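Local structure of TLR1789 protein (Thermosynechococcus elongatus, 2X8X) at residues N45-F48 / F52-D55; T146-E151 / N220-N225; V177-R180 / T184-G187. The protein probably helps to insert beta-barrel proteins into the outer membrane, the part here being its N-terminal, presumably periplasmic region of three POTRA domains. All coordinates share one frame; numbering follows the deposited sequence.

The three contacts are spread along a chain of three POTRA domains. Contact 1, in the first domain, joins the end of helix 37-48 to the start of strand 53-63. Contact 2 crosses from the second domain to the third, with 68 residues between its segments. Contact 3 lies within that intervening chain, in the third domain, and brings the last turn of helix 175-179 against the loop that follows. The centres of contacts 1 and 2 are about 31 Å apart; the centres of contacts 2 and 3 lie about 21 Å apart, and those of contacts 1 and 3, on opposite sides of the chain's centre, about 51 Å. None touches another; the nearest atoms of contacts 2 and 3 are about 7 Å apart.

Contact 1: N45-F48 / F52-D55; sequences NAIF and FFAD
Ile47 and Phe53 form the apolar part of this contact, and Phe48 reaches across beside them to the opposite backbone. In Phe53 the CB points toward the helix end, and CG stands anti to the carbonyl carbon (chi1 -55°), which brings one side of the ring up to Ile47. Followed outward from there, Phe53 CD2 lies 3.6 Å from Ile47 CG2. Phe53 CD2 is also 3.4 Å from Ile47 O, the carbonyl sitting at the ring edge near its plane. The next atom, Phe53 CE2, is 3.7 Å from the same Ile47 CG2. Val23 of helix 17-26 and Val73 of strand 66-75 also pack on this buried ring.

Phe48 starts off away from the strand, but with CG beside its own carbonyl carbon (chi1 -161°) the ring turns toward the 53-55 backbone: Phe48 CE1 is 3.2 Å from Phe53 O, and Ala54 O lies at the ring edge in its plane. Over one face of the Phe48 ring, water 1 sits 3.8 Å from the plane, above its centre. This water donates to Phe48 O at 2.7 Å and accepts from Phe53 N at 2.9 Å, bridging the two backbones. Beyond it, Ala54 and Asp55 share Arg74 as their partner on strand 66-75, which makes a classic beta bulge. Helix end, short loop and edge strand together make the helix-to-strand connection of a POTRA domain.

Contact 2: T146-E151 / N220-N225; sequences TLQVAE and NPRRVN. Unlike the reference sequence in segment 220-225: Asn220 (reference Asp), Arg223 (reference Lys).
Arg222 reaches from the third domain toward Gln148 and Ala150 of the second, and the contact depends on how its long side chain lies against theirs. All three point their CB atoms toward the opposite segment. Arg222 is bent at chi2 (132°) and chi3 (96°), whereas Gln148 runs extended beyond CG, and the two side chains cross at about a right angle. Their flat ends are nevertheless turned to similar inclinations, with the amide and guanidinium planes 24° apart. The Gln148 amide comes in at the guanidinium edge. How the two groups bond there is doubtful, because the approach is too close as modelled and the amide is probably turned over.

A water gives the clearer polar link. Water 2, also at the guanidinium edge, accepts from Arg222 NH1 at 3.1 Å and donates to Val149 O at 2.6 Å, connecting the arginine to the strand backbone. Closer to the main chain the contact is lighter: Ala150 CB is 4.2 Å from Arg222 CG and 4.1 Å from Arg222 O.

Arg222 is presented by a type I beta turn from Asn220 to Arg223, closed by the hydrogen bond from Arg223 N to Asn220 O at 2.8 Å. Its side chain also rests on Val134 of strand 132-139. The result is a small surface contact at the junction of two consecutive POTRA domains, where the turn before the last strand of one meets the end of strand 144-150 in the other.

Contact 3: V177-R180 / T184-G187; sequences VISR and TQPG
Ser179 and Gln185 are the two residues that meet here, and the closest approach is polar. The amide nitrogen Gln185 NE2 stands 2.9 Å from Ser179 O, a carbonyl in the last turn of helix 175-179. The firm bond of this nitrogen is to Met182 O, in the loop between the segments. A bend at chi2 (-76°) turns the amide from the Gln185 backbone toward the helix. Next to the glutamine, Thr184 OG1 is hydrogen-bonded to Asp198 OD2 of helix 192-205.

The looser side-chain contacts involve the serine hydroxyl. Ser179 turns its hydroxyl away from its own N (chi1 176°), which sets OG beside the amide, 3.5 Å from Gln185 NE2 and 3.7 Å from Gln185 OE1.

Apolar packing fastens both ends to the rest of the domain. Ile178 lies against Tyr159 and Phe161 of strand 154-161 and Leu202 of helix 192-205, and Thr184 packs on Val195 of the same helix. Ser179 and Gln185 thus meet near the surface, in the connection between the two helices that cover the sheet of the third POTRA domain.

Contact 1: N45-F48 / F52-D55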
loop_
_atom_site.group_PDB
_atom_site.type_symbol
_atom_site.label_atom_id
_atom_site.label_comp_id
_atom_site.label_asym_id
_atom_site.label_seq_id
_atom_site.Cartn_x
_atom_site.Cartn_y
_atom_site.Cartn_z
ATOM N N ASN A 45 4.392 9.788 22.216
ATOM C CA ASN A 45 4.308 8.509 21.449
ATOM C C ASN A 45 2.890 7.960 21.412
ATOM O O ASN A 45 2.394 7.560 20.370
ATOM C CB ASN A 45 5.155 7.424 22.068
ATOM C CG ASN A 45 6.609 7.693 22.028
ATOM O OD1 ASN A 45 7.372 7.033 22.752
ATOM N ND2 ASN A 45 7.038 8.610 21.198
ATOM N N ALA A 46 2.223 7.884 22.559
ATOM C CA ALA A 46 0.814 7.385 22.604
ATOM C C ALA A 46 -0.161 8.188 21.788
ATOM O O ALA A 46 -1.060 7.627 21.157
ATOM C CB ALA A 46 0.311 7.278 24.083
ATOM N N ILE A 47 -0.022 9.501 21.818
ATOM C CA ILE A 47 -0.856 10.340 20.987
ATOM C C ILE A 47 -0.560 10.131 19.521
ATOM O O ILE A 47 -1.478 10.057 18.659
ATOM C CB ILE A 47 -0.615 11.832 21.345
ATOM C CG1 ILE A 47 -1.040 12.116 22.798
ATOM C CG2 ILE A 47 -1.397 12.686 20.399
ATOM C CD1 ILE A 47 -0.489 13.472 23.358
ATOM N N PHE A 48 0.717 10.042 19.191
ATOM C CA PHE A 48 1.041 9.783 17.792
ATOM C C PHE A 48 0.494 8.419 17.331
ATOM O O PHE A 48 0.000 8.321 16.188
ATOM C CB PHE A 48 2.541 9.919 17.556
ATOM C CG PHE A 48 2.892 10.113 16.125
ATOM C CD1 PHE A 48 2.902 11.391 15.566
ATOM C CD2 PHE A 48 3.238 9.031 15.347
ATOM C CE1 PHE A 48 3.234 11.559 14.198
ATOM C CE2 PHE A 48 3.501 9.154 13.960
ATOM C CZ PHE A 48 3.542 10.469 13.406
ATOM N N PHE A 52 -4.031 9.896 14.137
ATOM C CA PHE A 52 -4.667 11.151 13.675
ATOM C C PHE A 52 -3.736 12.352 13.503
ATOM O O PHE A 52 -4.183 13.427 13.065
ATOM C CB PHE A 52 -5.779 11.604 14.660
ATOM C CG PHE A 52 -6.961 10.689 14.741
ATOM C CD1 PHE A 52 -7.932 10.690 13.735
ATOM C CD2 PHE A 52 -7.115 9.826 15.844
ATOM C CE1 PHE A 52 -9.029 9.839 13.794
ATOM C CE2 PHE A 52 -8.224 8.956 15.940
ATOM C CZ PHE A 52 -9.199 8.981 14.922
ATOM N N PHE A 53 -2.460 12.235 13.870
ATOM C CA PHE A 53 -1.640 13.459 14.015
ATOM C C PHE A 53 -0.390 13.437 13.191
ATOM O O PHE A 53 0.344 12.449 13.213
ATOM C CB PHE A 53 -1.303 13.718 15.509
ATOM C CG PHE A 53 -2.527 13.774 16.376
ATOM C CD1 PHE A 53 -3.305 14.925 16.434
ATOM C CD2 PHE A 53 -2.920 12.673 17.112
ATOM C CE1 PHE A 53 -4.472 14.967 17.211
ATOM C CE2 PHE A 53 -4.071 12.716 17.889
ATOM C CZ PHE A 53 -4.836 13.848 17.970
ATOM N N ALA A 54 -0.169 14.511 12.437
ATOM C CA ALA A 54 1.075 14.640 11.683
ATOM C C ALA A 54 2.265 14.958 12.584
ATOM O O ALA A 54 3.429 14.687 12.212
ATOM C CB ALA A 54 0.941 15.750 10.600
ATOM N N ASP A 55 2.005 15.561 13.748
ATOM C CA ASP A 55 3.062 16.093 14.546
ATOM C C ASP A 55 2.514 16.243 15.961
ATOM O O ASP A 55 1.337 16.516 16.145
ATOM C CB ASP A 55 3.549 17.460 14.008
ATOM C CG ASP A 55 4.966 17.794 14.491
ATOM O OD1 ASP A 55 5.510 17.093 15.385
ATOM O OD2 ASP A 55 5.542 18.779 13.986
HETATM O O HOH W 1 -0.578 9.993 14.194
#

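Contact 2: T146-E151 / N220-N225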
loop_
_atom_site.group_PDB
_atom_site.type_symbol
_atom_site.label_atom_id
_atom_site.label_comp_id
_atom_site.label_asym_id
_atom_site.label_seq_id
_atom_site.Cartn_x
_atom_site.Cartn_y
_atom_site.Cartn_z
ATOM N N THR A 146 -3.278 11.050 -2.433
ATOM C CA THR A 146 -2.880 10.379 -3.679
ATOM C C THR A 146 -2.067 9.123 -3.346
ATOM O O THR A 146 -1.107 9.185 -2.576
ATOM C CB THR A 146 -1.979 11.328 -4.579
ATOM O OG1 THR A 146 -2.737 12.523 -4.882
ATOM C CG2 THR A 146 -1.577 10.624 -5.856
ATOM N N LEU A 147 -2.528 8.020 -3.916
ATOM C CA LEU A 147 -1.895 6.715 -3.892
ATOM C C LEU A 147 -1.408 6.291 -5.317
ATOM O O LEU A 147 -1.946 6.752 -6.343
ATOM C CB LEU A 147 -2.972 5.722 -3.446
ATOM C CG LEU A 147 -3.667 5.981 -2.137
ATOM C CD1 LEU A 147 -4.653 4.853 -1.949
ATOM C CD2 LEU A 147 -2.610 5.941 -1.043
ATOM N N GLN A 148 -0.422 5.390 -5.357
ATOM C CA GLN A 148 0.048 4.773 -6.588
ATOM C C GLN A 148 -0.228 3.327 -6.472
ATOM O O GLN A 148 -0.077 2.773 -5.364
ATOM C CB GLN A 148 1.558 4.930 -6.688
ATOM C CG GLN A 148 2.021 6.378 -6.662
ATOM C CD GLN A 148 3.565 6.481 -6.737
ATOM O OE1 GLN A 148 4.174 7.075 -5.862
ATOM N NE2 GLN A 148 4.176 5.818 -7.690
ATOM N N VAL A 149 -0.639 2.687 -7.570
ATOM C CA VAL A 149 -0.615 1.231 -7.674
ATOM C C VAL A 149 0.299 0.801 -8.846
ATOM O O VAL A 149 0.529 1.571 -9.795
ATOM C CB VAL A 149 -1.978 0.667 -7.881
ATOM C CG1 VAL A 149 -2.891 0.974 -6.656
ATOM C CG2 VAL A 149 -2.538 1.290 -9.125
ATOM N N ALA A 150 0.841 -0.399 -8.705
ATOM C CA ALA A 150 1.494 -1.129 -9.789
ATOM C C ALA A 150 0.703 -2.400 -9.884
ATOM O O ALA A 150 0.806 -3.252 -9.010
ATOM C CB ALA A 150 2.891 -1.435 -9.427
ATOM N N GLU A 151 -0.069 -2.521 -10.953
ATOM C CA GLU A 151 -1.044 -3.572 -11.074
ATOM C C GLU A 151 -0.431 -4.844 -11.656
ATOM O O GLU A 151 -1.004 -5.904 -11.487
ATOM C CB GLU A 151 -2.136 -3.093 -12.004
ATOM C CG GLU A 151 -2.845 -1.857 -11.421
ATOM C CD GLU A 151 -4.202 -1.671 -12.025
ATOM O OE1 GLU A 151 -4.414 -2.129 -13.168
ATOM O OE2 GLU A 151 -5.057 -1.100 -11.357
ATOM N N ASN A 220 9.948 -0.115 -17.790
ATOM C CA ASN A 220 9.262 0.372 -16.586
ATOM C C ASN A 220 9.315 -0.783 -15.522
ATOM O O ASN A 220 8.649 -1.820 -15.689
ATOM C CB ASN A 220 7.832 0.714 -16.952
ATOM C CG ASN A 220 7.028 1.199 -15.757
ATOM O OD1 ASN A 220 5.933 1.753 -15.932
ATOM N ND2 ASN A 220 7.585 1.042 -14.539
ATOM N N PRO A 221 10.127 -0.628 -14.437
ATOM C CA PRO A 221 10.398 -1.707 -13.482
ATOM C C PRO A 221 9.160 -2.105 -12.629
ATOM O O PRO A 221 9.218 -3.037 -11.845
ATOM C CB PRO A 221 11.497 -1.117 -12.586
ATOM C CG PRO A 221 11.268 0.362 -12.648
ATOM C CD PRO A 221 10.838 0.616 -14.070
ATOM N N ARG A 222 8.062 -1.390 -12.822
ATOM C CA ARG A 222 6.787 -1.648 -12.169
ATOM C C ARG A 222 5.948 -2.580 -13.040
ATOM O O ARG A 222 4.930 -3.144 -12.600
ATOM C CB ARG A 222 6.127 -0.278 -11.924
ATOM C CG ARG A 222 6.621 0.180 -10.594
ATOM C CD ARG A 222 7.133 1.506 -10.372
ATOM N NE ARG A 222 6.114 2.341 -9.848
ATOM C CZ ARG A 222 6.217 3.442 -9.098
ATOM N NH1 ARG A 222 5.081 3.992 -8.874
ATOM N NH2 ARG A 222 7.331 4.046 -8.593
ATOM N N ARG A 223 6.415 -2.779 -14.276
ATOM C CA ARG A 223 5.765 -3.676 -15.235
ATOM C C ARG A 223 6.540 -4.979 -15.441
ATOM O O ARG A 223 7.671 -5.114 -14.914
ATOM C CB ARG A 223 5.590 -2.941 -16.533
ATOM C CG ARG A 223 4.715 -1.723 -16.300
ATOM C CD ARG A 223 4.325 -1.097 -17.590
ATOM N NE ARG A 223 3.091 -0.360 -17.382
ATOM C CZ ARG A 223 2.460 0.378 -18.295
ATOM N NH1 ARG A 223 2.951 0.515 -19.525
ATOM N NH2 ARG A 223 1.322 0.981 -17.962
ATOM N N VAL A 224 5.963 -5.938 -16.194
ATOM C CA VAL A 224 6.700 -7.221 -16.374
ATOM C C VAL A 224 6.885 -7.667 -17.793
ATOM O O VAL A 224 6.049 -7.390 -18.679
ATOM C CB VAL A 224 6.062 -8.442 -15.594
ATOM C CG1 VAL A 224 6.423 -8.349 -14.139
ATOM C CG2 VAL A 224 4.621 -8.430 -15.803
ATOM N N ASN A 225 7.997 -8.367 -17.969
ATOM C CA ASN A 225 8.301 -9.150 -19.146
ATOM C C ASN A 225 7.917 -10.623 -18.821
ATOM O O ASN A 225 8.511 -11.273 -17.930
ATOM C CB ASN A 225 9.793 -8.922 -19.560
ATOM C CG ASN A 225 10.238 -9.747 -20.849
ATOM O OD1 ASN A 225 9.393 -10.319 -21.587
ATOM N ND2 ASN A 225 11.588 -9.808 -21.100
HETATM O O HOH W 2 2.817 2.669 -10.556
#

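Contact 3: V177-R180 / T184-G187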
loop_
_atom_site.group_PDB
_atom_site.type_symbol
_atom_site.label_atom_id
_atom_site.label_comp_id
_atom_site.label_asym_id
_atom_site.label_seq_id
_atom_site.Cartn_x
_atom_site.Cartn_y
_atom_site.Cartn_z
ATOM N N VAL A 177 1.237 -19.663 -33.530
ATOM C CA VAL A 177 0.638 -20.903 -32.997
ATOM C C VAL A 177 0.467 -20.788 -31.505
ATOM O O VAL A 177 -0.571 -21.200 -30.960
ATOM C CB VAL A 177 1.448 -22.162 -33.377
ATOM C CG1 VAL A 177 0.888 -23.439 -32.708
ATOM C CG2 VAL A 177 1.399 -22.380 -34.861
ATOM N N ILE A 178 1.480 -20.205 -30.861
ATOM C CA ILE A 178 1.464 -20.001 -29.425
ATOM C C ILE A 178 0.623 -18.769 -29.071
ATOM O O ILE A 178 -0.251 -18.831 -28.196
ATOM C CB ILE A 178 2.881 -19.836 -28.852
ATOM C CG1 ILE A 178 3.648 -21.169 -28.975
ATOM C CG2 ILE A 178 2.810 -19.442 -27.403
ATOM C CD1 ILE A 178 5.151 -20.953 -28.932
ATOM N N SER A 179 0.904 -17.666 -29.754
ATOM C CA SER A 179 0.271 -16.399 -29.406
ATOM C C SER A 179 -1.290 -16.509 -29.486
ATOM O O SER A 179 -2.032 -15.944 -28.678
ATOM C CB SER A 179 0.845 -15.342 -30.358
ATOM O OG SER A 179 0.192 -14.114 -30.108
ATOM N N ARG A 180 -1.792 -17.247 -30.466
ATOM C CA ARG A 180 -3.240 -17.308 -30.667
ATOM C C ARG A 180 -3.969 -18.124 -29.620
ATOM O O ARG A 180 -5.197 -18.088 -29.552
ATOM C CB ARG A 180 -3.577 -17.794 -32.055
ATOM C CG ARG A 180 -3.607 -19.300 -32.224
ATOM C CD ARG A 180 -3.733 -19.570 -33.758
ATOM N NE ARG A 180 -3.150 -20.871 -34.119
ATOM C CZ ARG A 180 -3.302 -21.486 -35.291
ATOM N NH1 ARG A 180 -4.026 -20.942 -36.267
ATOM N NH2 ARG A 180 -2.717 -22.667 -35.485
ATOM N N THR A 184 -3.149 -13.714 -22.249
ATOM C CA THR A 184 -2.064 -12.877 -21.713
ATOM C C THR A 184 -1.241 -12.317 -22.884
ATOM O O THR A 184 -0.582 -13.089 -23.580
ATOM C CB THR A 184 -1.160 -13.714 -20.797
ATOM O OG1 THR A 184 -1.970 -14.334 -19.791
ATOM C CG2 THR A 184 -0.097 -12.842 -20.085
ATOM N N GLN A 185 -1.328 -10.995 -23.139
ATOM C CA GLN A 185 -0.699 -10.328 -24.319
ATOM C C GLN A 185 -0.099 -9.001 -23.815
ATOM O O GLN A 185 -0.473 -8.551 -22.764
ATOM C CB GLN A 185 -1.720 -10.064 -25.457
ATOM C CG GLN A 185 -2.335 -11.353 -26.018
ATOM C CD GLN A 185 -1.396 -12.147 -26.942
ATOM O OE1 GLN A 185 -0.374 -11.635 -27.370
ATOM N NE2 GLN A 185 -1.772 -13.394 -27.275
ATOM N N PRO A 186 0.867 -8.408 -24.531
ATOM C CA PRO A 186 1.302 -7.072 -24.076
ATOM C C PRO A 186 0.147 -6.086 -23.840
ATOM O O PRO A 186 -0.855 -6.118 -24.578
ATOM C CB PRO A 186 2.246 -6.589 -25.171
ATOM C CG PRO A 186 2.836 -7.847 -25.699
ATOM C CD PRO A 186 1.744 -8.957 -25.587
ATOM N N GLY A 187 0.268 -5.287 -22.759
ATOM C CA GLY A 187 -0.780 -4.379 -22.313
ATOM C C GLY A 187 -1.843 -4.897 -21.355
ATOM O O GLY A 187 -2.597 -4.093 -20.824
#